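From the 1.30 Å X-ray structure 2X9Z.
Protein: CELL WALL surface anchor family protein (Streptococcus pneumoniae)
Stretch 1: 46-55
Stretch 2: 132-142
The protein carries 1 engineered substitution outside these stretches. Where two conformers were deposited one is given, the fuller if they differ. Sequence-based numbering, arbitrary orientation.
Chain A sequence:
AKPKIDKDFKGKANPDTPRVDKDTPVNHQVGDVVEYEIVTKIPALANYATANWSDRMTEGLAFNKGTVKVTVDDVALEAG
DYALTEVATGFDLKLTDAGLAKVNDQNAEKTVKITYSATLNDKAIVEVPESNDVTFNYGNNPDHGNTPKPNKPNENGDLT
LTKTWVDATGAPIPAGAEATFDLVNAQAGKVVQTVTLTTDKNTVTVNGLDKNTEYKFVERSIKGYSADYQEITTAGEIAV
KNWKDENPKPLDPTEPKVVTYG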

ATOM      1  N   ALA A  46      16.054  -8.722  14.213  1.00 13.97           N
ATOM      2  CA  ALA A  46      14.907  -7.827  14.277  1.00 13.64           C
ATOM      3  C   ALA A  46      14.092  -8.053  15.549  1.00 13.82           C
ATOM      4  O   ALA A  46      14.079  -9.152  16.102  1.00 13.79           O
ATOM      5  CB  ALA A  46      14.027  -8.013  13.036  1.00 14.36           C
ATOM      6  N   ASN A  47      13.418  -7.007  16.013  1.00 13.57           N
ATOM      7  CA  ASN A  47      12.516  -7.128  17.152  1.00 15.27           C
ATOM      8  C   ASN A  47      11.222  -6.355  16.903  1.00 14.54           C
ATOM      9  O   ASN A  47      10.807  -5.526  17.715  1.00 15.21           O
ATOM     10  CB  ASN A  47      13.191  -6.655  18.440  1.00 19.56           C
ATOM     11  CG  ASN A  47      12.434  -7.081  19.678  1.00 27.26           C
ATOM     12  OD1 ASN A  47      11.800  -8.139  19.696  1.00 31.38           O
ATOM     13  ND2 ASN A  47      12.494  -6.260  20.722  1.00 29.35           N
ATOM     14  N   TYR A  48      10.580  -6.633  15.773  1.00 13.88           N
ATOM     15  CA  TYR A  48       9.397  -5.883  15.397  1.00 13.10           C
ATOM     16  C   TYR A  48       8.193  -6.272  16.241  1.00 12.52           C
ATOM     17  O   TYR A  48       7.969  -7.453  16.513  1.00 14.42           O
ATOM     18  CB  TYR A  48       9.059  -6.108  13.926  1.00 12.44           C
ATOM     19  CG  TYR A  48      10.119  -5.673  12.931  1.00 12.27           C
ATOM     20  CD1 TYR A  48      11.114  -4.766  13.280  1.00 13.21           C
ATOM     21  CD2 TYR A  48      10.103  -6.159  11.626  1.00 13.07           C
ATOM     22  CE1 TYR A  48      12.076  -4.372  12.353  1.00 13.51           C
ATOM     23  CE2 TYR A  48      11.052  -5.777  10.699  1.00 13.71           C
ATOM     24  CZ  TYR A  48      12.040  -4.882  11.060  1.00 14.29           C
ATOM     25  OH  TYR A  48      12.979  -4.510  10.111  1.00 17.04           O
ATOM     26  N   ALA A  49       7.410  -5.270  16.625  1.00 12.17           N
ATOM     27  CA  ALA A  49       6.105  -5.479  17.242  1.00 12.22           C
ATOM     28  C   ALA A  49       5.036  -5.666  16.169  1.00 13.10           C
ATOM     29  O   ALA A  49       3.989  -6.254  16.429  1.00 13.65           O
ATOM     30  CB  ALA A  49       5.742  -4.284  18.122  1.00 14.23           C
ATOM     31  N   THR A  50       5.297  -5.144  14.973  1.00 13.22           N
ATOM     32  CA  THR A  50       4.364  -5.233  13.857  1.00 13.16           C
ATOM     33  C   THR A  50       5.127  -5.469  12.564  1.00 11.45           C
ATOM     34  O   THR A  50       6.164  -4.842  12.315  1.00 11.53           O
ATOM     35  CB  THR A  50       3.522  -3.941  13.712  1.00 12.80           C
ATOM     36  OG1 THR A  50       2.739  -3.740  14.895  1.00 14.63           O
ATOM     37  CG2 THR A  50       2.601  -4.014  12.488  1.00 11.90           C
ATOM     38  N   ALA A  51       4.610  -6.396  11.762  1.00 11.47           N
ATOM     39  CA  ALA A  51       5.052  -6.604  10.393  1.00 11.38           C
ATOM     40  C   ALA A  51       3.783  -6.790   9.572  1.00 11.33           C
ATOM     41  O   ALA A  51       3.198  -7.874   9.553  1.00 11.77           O
ATOM     42  CB  ALA A  51       5.954  -7.817  10.289  1.00 12.43           C
ATOM     43  N   ASN A  52       3.362  -5.711   8.915  1.00 11.08           N
ATOM     44  CA  ASN A  52       2.088  -5.658   8.206  0.56 11.38           C
ATOM     45  C   ASN A  52       2.285  -5.263   6.743  1.00  9.43           C
ATOM     46  O   ASN A  52       3.010  -4.305   6.456  0.86  9.11           O
ATOM     47  CB  ASN A  52       1.185  -4.634   8.903  0.56 12.87           C
ATOM     48  CG  ASN A  52      -0.162  -4.464   8.222  0.56 15.36           C
ATOM     49  OD1 ASN A  52      -1.053  -5.304   8.363  0.56 16.84           O
ATOM     50  ND2 ASN A  52      -0.325  -3.357   7.494  0.56 16.43           N
ATOM     51  N   TRP A  53       1.630  -5.981   5.836  1.00 10.24           N
ATOM     52  CA  TRP A  53       1.631  -5.619   4.422  1.00  9.32           C
ATOM     53  C   TRP A  53       0.215  -5.231   4.014  1.00 10.03           C
ATOM     54  O   TRP A  53      -0.744  -5.922   4.342  1.00 12.01           O
ATOM     55  CB  TRP A  53       2.104  -6.777   3.537  1.00 10.54           C
ATOM     56  CG  TRP A  53       3.544  -7.156   3.734  1.00  9.07           C
ATOM     57  CD1 TRP A  53       4.617  -6.733   2.988  1.00 10.56           C
ATOM     58  CD2 TRP A  53       4.074  -8.026   4.746  1.00  9.68           C
ATOM     59  NE1 TRP A  53       5.775  -7.296   3.471  1.00 11.30           N
ATOM     60  CE2 TRP A  53       5.470  -8.090   4.549  1.00 10.56           C
ATOM     61  CE3 TRP A  53       3.505  -8.757   5.797  1.00 11.13           C
ATOM     62  CZ2 TRP A  53       6.306  -8.856   5.359  1.00 12.01           C
ATOM     63  CZ3 TRP A  53       4.338  -9.517   6.602  1.00 11.93           C
ATOM     64  CH2 TRP A  53       5.725  -9.560   6.376  1.00 12.53           C
ATOM     65  N   SER A  54       0.093  -4.141   3.275  1.00  8.79           N
ATOM     66  CA  SER A  54      -1.201  -3.630   2.865  1.00  9.03           C
ATOM     67  C   SER A  54      -1.118  -3.371   1.358  1.00  8.60           C
ATOM     68  O   SER A  54      -0.186  -2.722   0.888  1.00 10.52           O
ATOM     69  CB  SER A  54      -1.503  -2.344   3.643  1.00  9.75           C
ATOM     70  OG  SER A  54      -2.776  -1.807   3.332  1.00 10.65           O
ATOM     71  N   ASP A  55      -2.093  -3.873   0.607  1.00  8.98           N
ATOM     72  CA  ASP A  55      -2.053  -3.830  -0.848  1.00  8.81           C
ATOM     73  C   ASP A  55      -3.422  -3.429  -1.407  1.00  8.76           C
ATOM     74  O   ASP A  55      -4.439  -4.013  -1.047  1.00  8.63           O
ATOM     75  CB  ASP A  55      -1.649  -5.221  -1.344  1.00 11.35           C
ATOM     76  CG  ASP A  55      -1.263  -5.258  -2.804  1.00 13.24           C
ATOM     77  OD1 ASP A  55      -1.524  -4.305  -3.573  1.00 14.94           O
ATOM     78  OD2 ASP A  55      -0.687  -6.300  -3.182  1.00 16.70           O
ATOM     79  N   ASN A 132      -0.996  -1.128  -8.725  1.00 13.67           N
ATOM     80  CA  ASN A 132      -1.342  -1.386  -7.346  1.00 13.72           C
ATOM     81  C   ASN A 132      -0.375  -0.639  -6.452  1.00 14.10           C
ATOM     82  O   ASN A 132       0.624  -0.109  -6.928  1.00 16.36           O
ATOM     83  CB  ASN A 132      -1.294  -2.879  -7.086  1.00 14.27           C
ATOM     84  CG  ASN A 132       0.097  -3.430  -7.149  1.00 15.75           C
ATOM     85  OD1 ASN A 132       0.772  -3.483  -8.173  1.00 16.45           O
ATOM     86  N   ASP A 133      -0.685  -0.564  -5.163  1.00 13.89           N
ATOM     87  CA  ASP A 133       0.169   0.141  -4.211  1.00 13.27           C
ATOM     88  C   ASP A 133       0.248  -0.652  -2.915  1.00 12.65           C
ATOM     89  O   ASP A 133      -0.768  -1.100  -2.394  1.00 12.55           O
ATOM     90  CB  ASP A 133      -0.304   1.584  -3.957  1.00 15.12           C
ATOM     91  CG  ASP A 133      -1.672   1.668  -3.281  1.00 14.75           C
ATOM     92  OD1 ASP A 133      -2.697   1.376  -3.939  1.00 16.38           O
ATOM     93  OD2 ASP A 133      -1.727   2.065  -2.091  1.00 13.49           O
ATOM     94  N   VAL A 134       1.467  -0.832  -2.417  1.00 13.55           N
ATOM     95  CA  VAL A 134       1.721  -1.632  -1.229  1.00 13.61           C
ATOM     96  C   VAL A 134       2.518  -0.825  -0.227  1.00 11.81           C
ATOM     97  O   VAL A 134       3.344   0.023  -0.600  1.00 13.80           O
ATOM     98  CB  VAL A 134       2.544  -2.886  -1.581  1.00 12.95           C
ATOM     99  CG1 VAL A 134       3.183  -3.498  -0.331  1.00 15.18           C
ATOM    100  CG2 VAL A 134       1.681  -3.895  -2.285  1.00 14.78           C
ATOM    101  N   THR A 135       2.264  -1.081   1.049  1.00 10.81           N
ATOM    102  CA  THR A 135       3.161  -0.631   2.098  1.00 11.02           C
ATOM    103  C   THR A 135       3.540  -1.793   2.981  1.00 10.91           C
ATOM    104  O   THR A 135       2.752  -2.727   3.183  1.00 10.38           O
ATOM    105  CB  THR A 135       2.559   0.476   3.016  1.00 14.19           C
ATOM    106  OG1 THR A 135       1.328   0.027   3.612  1.00 14.01           O
ATOM    107  CG2 THR A 135       2.335   1.765   2.253  1.00 16.10           C
ATOM    108  N   PHE A 136       4.760  -1.727   3.500  1.00 10.26           N
ATOM    109  CA  PHE A 136       5.170  -2.555   4.622  1.00 10.02           C
ATOM    110  C   PHE A 136       5.235  -1.633   5.828  1.00 10.37           C
ATOM    111  O   PHE A 136       6.075  -0.728   5.886  1.00 12.08           O
ATOM    112  CB  PHE A 136       6.524  -3.222   4.372  1.00 11.55           C
ATOM    113  CG  PHE A 136       6.987  -4.106   5.498  1.00 12.11           C
ATOM    114  CD1 PHE A 136       6.189  -5.148   5.955  1.00 11.69           C
ATOM    115  CD2 PHE A 136       8.220  -3.896   6.102  1.00 12.61           C
ATOM    116  CE1 PHE A 136       6.609  -5.967   6.989  1.00 11.91           C
ATOM    117  CE2 PHE A 136       8.648  -4.718   7.138  1.00 12.54           C
ATOM    118  CZ  PHE A 136       7.841  -5.751   7.578  1.00 12.73           C
ATOM    119  N   ASN A 137       4.308  -1.842   6.756  1.00 10.95           N
ATOM    120  CA  ASN A 137       4.205  -1.040   7.968  1.00  9.95           C
ATOM    121  C   ASN A 137       4.765  -1.845   9.113  1.00 10.27           C
ATOM    122  O   ASN A 137       4.261  -2.925   9.427  1.00 11.98           O
ATOM    123  CB  ASN A 137       2.749  -0.677   8.225  1.00 10.42           C
ATOM    124  CG  ASN A 137       2.116  -0.027   7.018  1.00 11.27           C
ATOM    125  OD1 ASN A 137       2.241   1.196   6.807  1.00 13.99           O
ATOM    126  ND2 ASN A 137       1.460  -0.835   6.190  1.00 12.06           N
ATOM    127  N   TYR A 138       5.828  -1.331   9.716  1.00 11.17           N
ATOM    128  CA  TYR A 138       6.582  -2.101  10.695  1.00 10.70           C
ATOM    129  C   TYR A 138       7.162  -1.191  11.771  1.00 10.55           C
ATOM    130  O   TYR A 138       7.169   0.033  11.635  1.00 12.50           O
ATOM    131  CB  TYR A 138       7.724  -2.849   9.989  1.00 11.67           C
ATOM    132  CG  TYR A 138       8.892  -1.949   9.641  1.00 11.65           C
ATOM    133  CD1 TYR A 138       8.848  -1.104   8.534  1.00 11.72           C
ATOM    134  CD2 TYR A 138      10.043  -1.945  10.420  1.00 13.05           C
ATOM    135  CE1 TYR A 138       9.918  -0.275   8.222  1.00 12.17           C
ATOM    136  CE2 TYR A 138      11.115  -1.121  10.116  1.00 13.86           C
ATOM    137  CZ  TYR A 138      11.049  -0.286   9.018  1.00 13.05           C
ATOM    138  OH  TYR A 138      12.126   0.527   8.717  1.00 14.43           O
ATOM    139  N   GLY A 139       7.682  -1.796  12.827  1.00 11.84           N
ATOM    140  CA  GLY A 139       8.389  -1.042  13.837  1.00 13.14           C
ATOM    141  C   GLY A 139       8.538  -1.839  15.105  1.00 12.78           C
ATOM    142  O   GLY A 139       7.968  -2.924  15.246  1.00 12.13           O
ATOM    143  N   ASN A 140       9.320  -1.297  16.030  1.00 14.52           N
ATOM    144  CA  ASN A 140       9.501  -1.915  17.334  1.00 15.45           C
ATOM    145  C   ASN A 140       8.317  -1.655  18.267  1.00 14.40           C
ATOM    146  O   ASN A 140       8.186  -2.310  19.307  1.00 16.61           O
ATOM    147  CB  ASN A 140      10.800  -1.425  17.968  1.00 17.55           C
ATOM    148  CG  ASN A 140      12.035  -1.967  17.267  1.00 20.61           C
ATOM    149  OD1 ASN A 140      11.944  -2.664  16.255  1.00 18.96           O
ATOM    150  ND2 ASN A 140      13.202  -1.654  17.814  1.00 25.31           N
ATOM    151  N   ASN A 141       7.491  -0.674  17.907  1.00 13.23           N
ATOM    152  CA  ASN A 141       6.209  -0.435  18.569  1.00 13.80           C
ATOM    153  C   ASN A 141       5.083  -0.913  17.662  1.00 13.91           C
ATOM    154  O   ASN A 141       5.269  -1.025  16.450  1.00 12.81           O
ATOM    155  CB  ASN A 141       6.002   1.054  18.849  1.00 15.16           C
ATOM    156  CG  ASN A 141       7.135   1.663  19.646  1.00 17.55           C
ATOM    157  OD1 ASN A 141       7.533   1.146  20.693  1.00 19.66           O
ATOM    158  ND2 ASN A 141       7.652   2.779  19.158  1.00 18.49           N
ATOM    159  N   PRO A 142       3.907  -1.197  18.238  1.00 13.50           N
ATOM    160  CA  PRO A 142       2.788  -1.570  17.364  1.00 13.57           C
ATOM    161  C   PRO A 142       2.565  -0.491  16.307  1.00 12.20           C
ATOM    162  O   PRO A 142       2.615   0.697  16.630  1.00 12.88           O
ATOM    163  CB  PRO A 142       1.604  -1.653  18.340  1.00 14.83           C
ATOM    164  CG  PRO A 142       2.237  -1.984  19.663  1.00 15.66           C
ATOM    165  CD  PRO A 142       3.544  -1.237  19.667  1.00 16.25           C
TER
HETATM  166  O   HOH W   1      13.995  -4.264  15.478  1.00 16.03           O
HETATM  167  O   HOH W   2       9.508  -4.562  19.952  1.00 20.98           O

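Strands 50-55 and 132-139 run antiparallel, their N-to-C directions 166° apart and their axes approaching to 4.7 Å. The backbone bonds occur at alternate pairs. Asn-52 and Asn-137 exchange two: Asn-52 N to Asn-137 O at 3.0 Å and Asn-137 N to Asn-52 O at 2.8 Å. Ser-54 and Thr-135 do the same, Ser-54 N to Thr-135 O and Thr-135 N to Ser-54 O both measuring 3.0 Å, with N-H...O angles of 158° and 154°.

The ladder loosens at Thr-50 and Gly-139, whose CA atoms lie 5.8 Å apart. Here Thr-50 N to Gly-139 O (3.5 Å) and Gly-139 N to Thr-50 O (3.4 Å) are both weak. Gly-139 O is nevertheless well served, because Ala-49 N donates to it at 2.8 Å. Carbonyls also receive CA-H contacts from the intervening pairs, as in Val-134 CA to Ser-54 O at 3.1 Å.

Beyond the strands, water takes over. Water 1 accepts from Asn-47 N (2.9 Å) and donates to Asn-140 OD1 (2.7 Å); water 2 donates to both Asn-47 O (2.8 Å) and Asn-140 O (2.7 Å). Asn-47 O and Asn-140 OD1, 3.4 Å apart, are two acceptors and cannot bond directly.

Ala-51, Trp-53, Phe-136 and Tyr-138 share one face of the sheet. Phe-136 CD1 lies over a face of the Trp-53 ring, 3.3 Å from Trp-53 NE1, whose hydrogen bond is made elsewhere in the structure. The five-membered ring and the Phe-136 ring are inclined at 33°, and Ala-51 CB adds a 3.8 Å contact with Phe-136 CE1. Tyr-48 reaches this cluster from the loop: Tyr-138 CD2 sits over its ring, 3.6 Å from Tyr-48 CZ. Asp-55 CG touches Val-134 CG2 at 3.3 Å, while both Asp-55 carboxylate oxygens are hydrogen-bonded elsewhere in the structure.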